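Beta-lactamase (Nostoc sp., PDB 6NHS) probably hydrolyses beta-lactam antibiotics as a class D serine beta-lactamase, through a transient acyl-enzyme on its active-site serine. Local coordinates at residues K130-V135 / L140-P145; R170-E175 / N225-F230; T204-S209 / R237-A242. One frame throughout, in Å; residues are numbered along the deposited sequence. Where two conformers were deposited one is given.

Contact 1 (K130-V135 / L140-P145). With EDO (1,2-ethanediol), chain F.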
loop_
_atom_site.group_PDB
_atom_site.type_symbol
_atom_site.label_atom_id
_atom_site.label_comp_id
_atom_site.label_asym_id
_atom_site.label_seq_id
_atom_site.Cartn_x
_atom_site.Cartn_y
_atom_site.Cartn_z
ATOM N N LYS A 130 -3.365 -10.652 -15.915
ATOM C CA LYS A 130 -3.979 -9.688 -16.824
ATOM C C LYS A 130 -4.119 -8.322 -16.164
ATOM O O LYS A 130 -3.766 -7.295 -16.757
ATOM C CB LYS A 130 -5.345 -10.191 -17.299
ATOM C CG LYS A 130 -5.280 -11.325 -18.308
ATOM C CD LYS A 130 -6.632 -11.558 -18.970
ATOM C CE LYS A 130 -6.708 -12.940 -19.602
ATOM N NZ LYS A 130 -5.494 -13.250 -20.405
ATOM N N PHE A 131 -4.629 -8.289 -14.929
ATOM C CA PHE A 131 -4.804 -7.007 -14.247
ATOM C C PHE A 131 -3.463 -6.358 -13.922
ATOM O O PHE A 131 -3.316 -5.136 -14.049
ATOM C CB PHE A 131 -5.633 -7.189 -12.974
ATOM C CG PHE A 131 -7.116 -7.140 -13.211
ATOM C CD1 PHE A 131 -7.784 -5.923 -13.257
ATOM C CD2 PHE A 131 -7.843 -8.308 -13.395
ATOM C CE1 PHE A 131 -9.157 -5.869 -13.480
ATOM C CE2 PHE A 131 -9.213 -8.267 -13.613
ATOM C CZ PHE A 131 -9.872 -7.047 -13.660
ATOM N N ILE A 132 -2.478 -7.158 -13.501
ATOM C CA ILE A 132 -1.144 -6.630 -13.216
ATOM C C ILE A 132 -0.585 -5.909 -14.438
ATOM O O ILE A 132 -0.056 -4.796 -14.344
ATOM C CB ILE A 132 -0.209 -7.766 -12.758
ATOM C CG1 ILE A 132 -0.549 -8.216 -11.331
ATOM C CG2 ILE A 132 1.242 -7.330 -12.845
ATOM C CD1 ILE A 132 -0.013 -7.297 -10.236
ATOM N N LYS A 133 -0.695 -6.535 -15.607
ATOM C CA LYS A 133 -0.121 -5.948 -16.812
ATOM C C LYS A 133 -0.973 -4.801 -17.345
ATOM O O LYS A 133 -0.432 -3.808 -17.843
ATOM C CB LYS A 133 0.069 -7.033 -17.872
ATOM C CG LYS A 133 1.116 -8.067 -17.476
ATOM C CD LYS A 133 1.394 -9.055 -18.595
ATOM C CE LYS A 133 2.572 -9.953 -18.243
ATOM N NZ LYS A 133 2.914 -10.917 -19.337
ATOM N N GLN A 134 -2.300 -4.906 -17.239
ATOM C CA GLN A 134 -3.161 -3.815 -17.691
ATOM C C GLN A 134 -2.938 -2.561 -16.855
ATOM O O GLN A 134 -2.860 -1.448 -17.394
ATOM C CB GLN A 134 -4.622 -4.258 -17.635
ATOM C CG GLN A 134 -5.577 -3.416 -18.453
ATOM C CD GLN A 134 -6.944 -4.068 -18.586
ATOM O OE1 GLN A 134 -7.802 -3.591 -19.331
ATOM N NE2 GLN A 134 -7.154 -5.167 -17.863
ATOM N N VAL A 135 -2.820 -2.724 -15.536
ATOM C CA VAL A 135 -2.551 -1.600 -14.641
ATOM C C VAL A 135 -1.099 -1.148 -14.749
ATOM O O VAL A 135 -0.786 0.031 -14.521
ATOM C CB VAL A 135 -2.922 -1.997 -13.195
ATOM C CG1 VAL A 135 -2.433 -0.963 -12.186
ATOM C CG2 VAL A 135 -4.430 -2.184 -13.072
ATOM N N LEU A 140 5.625 -6.192 -12.656
ATOM C CA LEU A 140 4.701 -6.953 -13.496
ATOM C C LEU A 140 4.864 -8.467 -13.386
ATOM O O LEU A 140 4.365 -9.198 -14.247
ATOM C CB LEU A 140 4.827 -6.550 -14.975
ATOM C CG LEU A 140 4.861 -5.060 -15.318
ATOM C CD1 LEU A 140 5.056 -4.886 -16.821
ATOM C CD2 LEU A 140 3.593 -4.384 -14.862
ATOM N N GLN A 141 5.547 -8.972 -12.361
ATOM C CA GLN A 141 5.875 -10.392 -12.268
ATOM C C GLN A 141 5.188 -10.994 -11.050
ATOM O O GLN A 141 5.432 -10.562 -9.920
ATOM C CB GLN A 141 7.387 -10.592 -12.183
ATOM C CG GLN A 141 8.137 -10.093 -13.405
ATOM C CD GLN A 141 9.614 -9.904 -13.135
ATOM O OE1 GLN A 141 10.298 -10.830 -12.695
ATOM N NE2 GLN A 141 10.115 -8.693 -13.389
ATOM N N ILE A 142 4.329 -11.985 -11.275
ATOM C CA ILE A 142 3.663 -12.673 -10.175
ATOM C C ILE A 142 4.114 -14.125 -10.062
ATOM O O ILE A 142 3.556 -14.882 -9.263
ATOM C CB ILE A 142 2.129 -12.578 -10.292
ATOM C CG1 ILE A 142 1.611 -13.437 -11.450
ATOM C CG2 ILE A 142 1.691 -11.121 -10.454
ATOM C CD1 ILE A 142 0.091 -13.547 -11.486
ATOM N N GLY A 143 5.109 -14.536 -10.846
ATOM C CA GLY A 143 5.628 -15.884 -10.743
ATOM C C GLY A 143 4.717 -16.921 -11.378
ATOM O O GLY A 143 3.927 -16.638 -12.286
ATOM N N THR A 144 4.836 -18.150 -10.879
ATOM C CA THR A 144 4.105 -19.304 -11.382
ATOM C C THR A 144 2.741 -19.409 -10.708
ATOM O O THR A 144 2.498 -18.775 -9.675
ATOM C CB THR A 144 4.908 -20.579 -11.129
ATOM O OG1 THR A 144 5.012 -20.805 -9.716
ATOM C CG2 THR A 144 6.305 -20.464 -11.733
ATOM N N PRO A 145 1.818 -20.199 -11.273
ATOM C CA PRO A 145 0.527 -20.409 -10.594
ATOM C C PRO A 145 0.666 -20.884 -9.158
ATOM O O PRO A 145 -0.171 -20.541 -8.314
ATOM C CB PRO A 145 -0.157 -21.464 -11.475
ATOM C CG PRO A 145 0.423 -21.238 -12.836
ATOM C CD PRO A 145 1.851 -20.828 -12.608
HETATM C C1 EDO F . 5.918 -13.383 -14.330
HETATM O O1 EDO F . 6.637 -13.746 -13.143
HETATM C C2 EDO F . 4.436 -13.707 -14.168
HETATM O O2 EDO F . 3.662 -12.507 -14.307
#

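Contact 2 (R170-E175 / N225-F230)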
loop_
_atom_site.group_PDB
_atom_site.type_symbol
_atom_site.label_atom_id
_atom_site.label_comp_id
_atom_site.label_asym_id
_atom_site.label_seq_id
_atom_site.Cartn_x
_atom_site.Cartn_y
_atom_site.Cartn_z
ATOM N N ARG A 170 -2.907 7.202 -10.908
ATOM C CA ARG A 170 -3.775 6.691 -11.969
ATOM C C ARG A 170 -5.087 6.165 -11.407
ATOM O O ARG A 170 -6.153 6.358 -12.004
ATOM C CB ARG A 170 -3.067 5.586 -12.748
ATOM C CG ARG A 170 -1.876 6.072 -13.579
ATOM C CD ARG A 170 -1.401 4.952 -14.475
ATOM N NE ARG A 170 -2.277 4.772 -15.631
ATOM C CZ ARG A 170 -2.419 3.623 -16.286
ATOM N NH1 ARG A 170 -1.759 2.543 -15.884
ATOM N NH2 ARG A 170 -3.226 3.554 -17.340
ATOM N N LEU A 171 -5.016 5.452 -10.282
ATOM C CA LEU A 171 -6.222 5.021 -9.590
ATOM C C LEU A 171 -7.142 6.205 -9.314
ATOM O O LEU A 171 -8.331 6.179 -9.653
ATOM C CB LEU A 171 -5.831 4.324 -8.290
ATOM C CG LEU A 171 -6.955 3.714 -7.455
ATOM C CD1 LEU A 171 -7.615 2.605 -8.249
ATOM C CD2 LEU A 171 -6.418 3.195 -6.132
ATOM N N HIS A 172 -6.586 7.269 -8.733
ATOM C CA HIS A 172 -7.398 8.383 -8.261
ATOM C C HIS A 172 -8.049 9.150 -9.406
ATOM O O HIS A 172 -9.134 9.716 -9.231
ATOM C CB HIS A 172 -6.540 9.317 -7.406
ATOM C CG HIS A 172 -7.324 10.373 -6.693
ATOM N ND1 HIS A 172 -7.600 11.599 -7.255
ATOM C CD2 HIS A 172 -7.887 10.386 -5.463
ATOM C CE1 HIS A 172 -8.300 12.325 -6.401
ATOM N NE2 HIS A 172 -8.486 11.612 -5.306
ATOM N N ARG A 173 -7.422 9.192 -10.579
ATOM C CA ARG A 173 -8.025 9.903 -11.698
ATOM C C ARG A 173 -8.793 8.967 -12.631
ATOM O O ARG A 173 -9.119 9.350 -13.760
ATOM C CB ARG A 173 -6.969 10.712 -12.458
ATOM C CG ARG A 173 -6.086 9.934 -13.379
ATOM C CD ARG A 173 -4.977 10.819 -13.943
ATOM N NE ARG A 173 -5.451 12.132 -14.381
ATOM C CZ ARG A 173 -5.872 12.413 -15.611
ATOM N NH1 ARG A 173 -5.891 11.471 -16.546
ATOM N NH2 ARG A 173 -6.279 13.641 -15.907
ATOM N N LYS A 174 -9.095 7.748 -12.171
ATOM C CA LYS A 174 -10.050 6.856 -12.834
ATOM C C LYS A 174 -9.545 6.390 -14.202
ATOM O O LYS A 174 -10.316 6.267 -15.155
ATOM C CB LYS A 174 -11.425 7.526 -12.949
ATOM C CG LYS A 174 -11.911 8.109 -11.620
ATOM C CD LYS A 174 -13.268 8.784 -11.733
ATOM C CE LYS A 174 -13.669 9.398 -10.390
ATOM N NZ LYS A 174 -15.088 9.846 -10.365
ATOM N N GLU A 175 -8.242 6.120 -14.297
ATOM C CA GLU A 175 -7.646 5.609 -15.525
ATOM C C GLU A 175 -7.542 4.092 -15.554
ATOM O O GLU A 175 -7.360 3.517 -16.636
ATOM C CB GLU A 175 -6.242 6.183 -15.720
ATOM C CG GLU A 175 -6.193 7.643 -16.056
ATOM C CD GLU A 175 -4.783 8.100 -16.376
ATOM O OE1 GLU A 175 -3.880 7.242 -16.443
ATOM O OE2 GLU A 175 -4.580 9.315 -16.564
ATOM N N ASN A 225 -8.057 21.344 -0.956
ATOM C CA ASN A 225 -8.524 21.134 -2.331
ATOM C C ASN A 225 -7.420 20.588 -3.235
ATOM O O ASN A 225 -7.417 20.825 -4.446
ATOM C CB ASN A 225 -9.115 22.417 -2.925
ATOM C CG ASN A 225 -10.524 22.687 -2.437
ATOM O OD1 ASN A 225 -11.302 21.761 -2.209
ATOM N ND2 ASN A 225 -10.859 23.958 -2.273
ATOM N N ASN A 226 -6.481 19.849 -2.653
ATOM C CA ASN A 226 -5.373 19.246 -3.376
ATOM C C ASN A 226 -5.257 17.795 -2.931
ATOM O O ASN A 226 -5.878 17.372 -1.949
ATOM C CB ASN A 226 -4.062 20.006 -3.116
ATOM C CG ASN A 226 -3.047 19.845 -4.243
ATOM O OD1 ASN A 226 -3.186 18.986 -5.110
ATOM N ND2 ASN A 226 -2.013 20.674 -4.222
ATOM N N VAL A 227 -4.466 17.022 -3.664
ATOM C CA VAL A 227 -4.169 15.642 -3.300
ATOM C C VAL A 227 -2.659 15.474 -3.309
ATOM O O VAL A 227 -2.000 15.810 -4.299
ATOM C CB VAL A 227 -4.828 14.630 -4.258
ATOM C CG1 VAL A 227 -4.465 13.201 -3.856
ATOM C CG2 VAL A 227 -6.339 14.820 -4.284
ATOM N N TYR A 228 -2.114 14.966 -2.211
ATOM C CA TYR A 228 -0.684 14.724 -2.080
ATOM C C TYR A 228 -0.470 13.218 -1.972
ATOM O O TYR A 228 -0.743 12.618 -0.926
ATOM C CB TYR A 228 -0.118 15.464 -0.870
ATOM C CG TYR A 228 -0.439 16.940 -0.888
ATOM C CD1 TYR A 228 -1.601 17.428 -0.300
ATOM C CD2 TYR A 228 0.406 17.844 -1.515
ATOM C CE1 TYR A 228 -1.900 18.780 -0.324
ATOM C CE2 TYR A 228 0.116 19.198 -1.546
ATOM C CZ TYR A 228 -1.038 19.660 -0.945
ATOM O OH TYR A 228 -1.336 21.001 -0.976
ATOM N N PHE A 229 -0.008 12.613 -3.060
ATOM C CA PHE A 229 0.342 11.199 -3.060
ATOM C C PHE A 229 1.705 11.017 -2.410
ATOM O O PHE A 229 2.605 11.840 -2.598
ATOM C CB PHE A 229 0.354 10.656 -4.493
ATOM C CG PHE A 229 -0.964 10.810 -5.203
ATOM C CD1 PHE A 229 -1.935 9.816 -5.116
ATOM C CD2 PHE A 229 -1.244 11.951 -5.943
ATOM C CE1 PHE A 229 -3.165 9.954 -5.760
ATOM C CE2 PHE A 229 -2.468 12.100 -6.594
ATOM C CZ PHE A 229 -3.435 11.100 -6.495
ATOM N N PHE A 230 1.857 9.945 -1.634
ATOM C CA PHE A 230 3.113 9.708 -0.936
ATOM C C PHE A 230 3.473 8.229 -0.957
ATOM O O PHE A 230 2.606 7.352 -1.016
ATOM C CB PHE A 230 3.068 10.209 0.517
ATOM C CG PHE A 230 2.015 9.539 1.364
ATOM C CD1 PHE A 230 2.276 8.337 2.003
ATOM C CD2 PHE A 230 0.768 10.123 1.534
ATOM C CE1 PHE A 230 1.309 7.719 2.784
ATOM C CE2 PHE A 230 -0.208 9.505 2.321
ATOM C CZ PHE A 230 0.068 8.306 2.942
#

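Contact 3 (T204-S209 / R237-A242). With EDO (1,2-ethanediol), chain E.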
loop_
_atom_site.group_PDB
_atom_site.type_symbol
_atom_site.label_atom_id
_atom_site.label_comp_id
_atom_site.label_asym_id
_atom_site.label_seq_id
_atom_site.Cartn_x
_atom_site.Cartn_y
_atom_site.Cartn_z
ATOM N N THR A 204 0.204 0.487 5.330
ATOM C CA THR A 204 1.562 0.127 5.696
ATOM C C THR A 204 1.956 -1.207 5.067
ATOM O O THR A 204 1.116 -1.992 4.610
ATOM C CB THR A 204 1.705 0.024 7.214
ATOM O OG1 THR A 204 0.794 -0.959 7.702
ATOM C CG2 THR A 204 1.409 1.359 7.889
ATOM N N GLY A 205 3.255 -1.459 5.070
ATOM C CA GLY A 205 3.797 -2.727 4.616
ATOM C C GLY A 205 5.052 -3.052 5.394
ATOM O O GLY A 205 5.741 -2.159 5.900
ATOM N N TRP A 206 5.350 -4.345 5.492
ATOM C CA TRP A 206 6.510 -4.808 6.253
ATOM C C TRP A 206 6.966 -6.118 5.617
ATOM O O TRP A 206 6.386 -7.174 5.888
ATOM C CB TRP A 206 6.159 -4.986 7.726
ATOM C CG TRP A 206 7.315 -5.335 8.634
ATOM C CD1 TRP A 206 8.533 -5.845 8.273
ATOM C CD2 TRP A 206 7.352 -5.186 10.059
ATOM N NE1 TRP A 206 9.319 -6.027 9.388
ATOM C CE2 TRP A 206 8.616 -5.629 10.495
ATOM C CE3 TRP A 206 6.437 -4.721 11.006
ATOM C CZ2 TRP A 206 8.987 -5.622 11.838
ATOM C CZ3 TRP A 206 6.807 -4.717 12.338
ATOM C CH2 TRP A 206 8.071 -5.159 12.740
ATOM N N ALA A 207 7.992 -6.039 4.774
ATOM C CA ALA A 207 8.576 -7.217 4.139
ATOM C C ALA A 207 9.640 -7.793 5.065
ATOM O O ALA A 207 10.683 -7.169 5.287
ATOM C CB ALA A 207 9.171 -6.860 2.780
ATOM N N ALA A 208 9.383 -8.988 5.596
ATOM C CA ALA A 208 10.275 -9.612 6.565
ATOM C C ALA A 208 11.091 -10.761 5.988
ATOM O O ALA A 208 11.891 -11.356 6.715
ATOM C CB ALA A 208 9.474 -10.109 7.773
ATOM N N SER A 209 10.910 -11.093 4.712
ATOM C CA SER A 209 11.659 -12.183 4.100
ATOM C C SER A 209 13.008 -11.739 3.547
ATOM O O SER A 209 13.783 -12.588 3.094
ATOM C CB SER A 209 10.836 -12.839 2.988
ATOM O OG SER A 209 10.539 -11.915 1.960
ATOM N N ARG A 237 15.341 -2.526 11.048
ATOM C CA ARG A 237 16.343 -3.387 11.661
ATOM C C ARG A 237 16.039 -3.724 13.113
ATOM O O ARG A 237 16.742 -4.552 13.702
ATOM C CB ARG A 237 17.736 -2.749 11.547
ATOM C CG ARG A 237 18.374 -2.975 10.177
ATOM C CD ARG A 237 19.729 -2.302 10.046
ATOM N NE ARG A 237 19.623 -0.991 9.410
ATOM C CZ ARG A 237 19.752 -0.782 8.103
ATOM N NH1 ARG A 237 19.996 -1.801 7.290
ATOM N NH2 ARG A 237 19.639 0.445 7.610
ATOM N N ASN A 238 15.017 -3.106 13.699
ATOM C CA ASN A 238 14.447 -3.540 14.964
ATOM C C ASN A 238 12.979 -3.140 14.955
ATOM O O ASN A 238 12.527 -2.392 14.085
ATOM C CB ASN A 238 15.191 -2.947 16.167
ATOM C CG ASN A 238 15.268 -1.436 16.119
ATOM O OD1 ASN A 238 14.291 -0.744 16.405
ATOM N ND2 ASN A 238 16.438 -0.914 15.764
ATOM N N ASN A 239 12.229 -3.656 15.931
ATOM C CA ASN A 239 10.787 -3.433 15.935
ATOM C C ASN A 239 10.431 -1.963 16.117
ATOM O O ASN A 239 9.366 -1.528 15.664
ATOM C CB ASN A 239 10.127 -4.286 17.017
ATOM C CG ASN A 239 10.055 -5.752 16.634
ATOM O OD1 ASN A 239 10.512 -6.150 15.560
ATOM N ND2 ASN A 239 9.481 -6.566 17.512
ATOM N N ASP A 240 11.305 -1.183 16.758
ATOM C CA ASP A 240 11.048 0.245 16.916
ATOM C C ASP A 240 11.112 0.986 15.588
ATOM O O ASP A 240 10.480 2.038 15.441
ATOM C CB ASP A 240 12.038 0.845 17.910
ATOM C CG ASP A 240 11.895 0.251 19.300
ATOM O OD1 ASP A 240 10.866 0.518 19.961
ATOM O OD2 ASP A 240 12.803 -0.498 19.725
ATOM N N ASP A 241 11.857 0.455 14.613
ATOM C CA ASP A 241 11.890 1.067 13.289
ATOM C C ASP A 241 10.525 1.038 12.612
ATOM O O ASP A 241 10.228 1.903 11.780
ATOM C CB ASP A 241 12.918 0.362 12.399
ATOM C CG ASP A 241 14.340 0.555 12.880
ATOM O OD1 ASP A 241 14.591 1.532 13.618
ATOM O OD2 ASP A 241 15.208 -0.269 12.513
ATOM N N ALA A 242 9.689 0.049 12.941
ATOM C CA ALA A 242 8.415 -0.105 12.242
ATOM C C ALA A 242 7.505 1.097 12.462
ATOM O O ALA A 242 6.817 1.540 11.535
ATOM C CB ALA A 242 7.719 -1.388 12.691
HETATM C C1 EDO E . 2.375 -4.589 8.078
HETATM O O1 EDO E . 1.725 -3.386 7.663
HETATM C C2 EDO E . 3.008 -4.351 9.443
HETATM O O2 EDO E . 2.200 -3.435 10.189
#

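Contact 1 (K130-V135 / L140-P145)
Ile132 sends its two branches to two different residues of the loop 140-145. CG2, placed anti to the backbone N by a chi1 of -73°, lies 3.5 Å from Leu140 CA, so this methyl rests on the loop's main chain more than on the leucine's side chain. CG1 takes the other direction and reaches Ile142 CG2 at 3.8 Å. Leu140 answers with a branch of its own, CD2 standing 3.7 Å from Ile132 O. A beta-branched residue suits this place because it presents two hydrocarbon arms from a single CB. The pairing lies in the helical part of the penicillin-recognising fold, where helix 125-135 ends and, after a short turn, the chain runs back past it. Phe68 of helix 65-76 covers Ile132 as well, while Met128 and His125 pack on Ile142. At the outer margin Lys133 merely lays its methylenes near the loop, CE being 4.4 Å from Leu140 O, and its ammonium pairs with Glu129. Against the main chain of 140-143 lies an ethanediol, most likely a crystallisation additive, which accepts from Ile142 N at its O2 (3.1 Å) and from Gly143 N at its O1 (2.9 Å).

Contact 2 (R170-E175 / N225-F230)
His172 and Phe229 are brought together by their first torsions: chi1 of -171° carries the imidazole out anti to its own main-chain nitrogen, and chi1 of -59° sets the phenyl group of Phe229 anti to its carbonyl carbon. Phe229 CZ then arrives 3.7 Å from His172 CB, with that methylene in the plane of the phenyl ring and at its edge. The rings themselves form an offset edge-to-face pair, the phenyl edge directed at the imidazole face, with centroids 5.7 Å apart and planes at 81°. Val227, two residues earlier on the same side of the strand, packs beside them. Its CG2 touches His172 CE1 at 3.8 Å, while its CG1 sits over one face of the Phe229 ring, towards the rim. Each type suits its place: the two methyls of a beta-branched valine serve two neighbours, and a flat phenyl ring offers its edge to His172 and a face to Val227, while the imidazole presents a face in return.

This joins the last turn of helix 161-172 to strand 226-236 in the antiparallel sheet. The helix stops here in a Schellman motif: Lys174, with positive phi, lets Glu175 N bond to Arg170 O at 3.1 Å and Lys174 N to Leu171 O. Around that turn Glu175 ties together Arg170 and Arg173 in a salt-bridge network; Arg170 NE meets Glu175 OE1 at 3.1 Å, in the guanidinium plane and nearly along the C-O bond. Tyr220 of the neighbouring strand 213-223 adds an edge-to-face partner for His172 and also meets the Phe229 ring.

Across the interface cohesion comes mainly from dispersion and the hydrophobic effect, with a modest electrostatic part from the positive phenyl edge facing the imidazole pi cloud.

Contact 3 (T204-S209 / R237-A242)
Trp206 meets Ala242 at the closely packed centre of this contact, where CZ3 of the indole lies 3.5 Å from Ala242 CB. The methyl also comes to 3.8 Å from Trp206 CH2, so the six-membered ring rests on the first turn of helix 239-255. A chi1 of -174° extends the indole from strand 198-207 towards that turn, and alanine suits the spot because a single methyl lets the helix backbone come near the ring. Arg245 and Ile236 also touch the indole, and Asn213 accepts from its NE1.

The outer side, where Asn239 is exposed, is looser. Asn239 OD1 stands 3.9 Å from Trp206 CH2, in the ring plane at its edge, with amide and indole planes 83° apart. Nearby the helix start is secured within its own segment: Asn238 and Asp241 form a capping box, in which the bond Asp241 N to Asn238 OD1 is weak, while Asp241 OD2 accepts from Arg237 N at 2.7 Å and from Asn238 N at 3.1 Å.

Thr204 and Gly205 probably belong to the KTG-type motif that lines the active-site cleft in serine beta-lactamases. Thr204 OG1 donates to O1 of an ethanediol, most likely a crystallisation additive, at 2.6 Å, and Arg245 binds the same molecule. Dispersion thus carries the indole-methyl packing, whereas the polar edge adds at most a weak electrostatic attraction between ring hydrogens and the amide oxygen.

In the fold
Contact 2 is the buried member, an aromatic and aliphatic joint between the end of a helix and the sheet; contacts 1 and 3 are partly buried, each with an exposed polar residue at its margin. Contact 1 stays within the helical region and is local in sequence, whereas contacts 2 and 3 bridge distant parts of the chain. These two share the six-stranded sheet and lie on opposite sides of the chain's centre, strand 226-236 of contact 2 running on towards helix 239-255 of contact 3. Contacts 1 and 2 touch by packing, Val135 O lying 3.0 Å from Arg170 NH1; contact 3 touches neither. Aliphatic branches dominate contact 1, rings contact 2, indole against methyl contact 3.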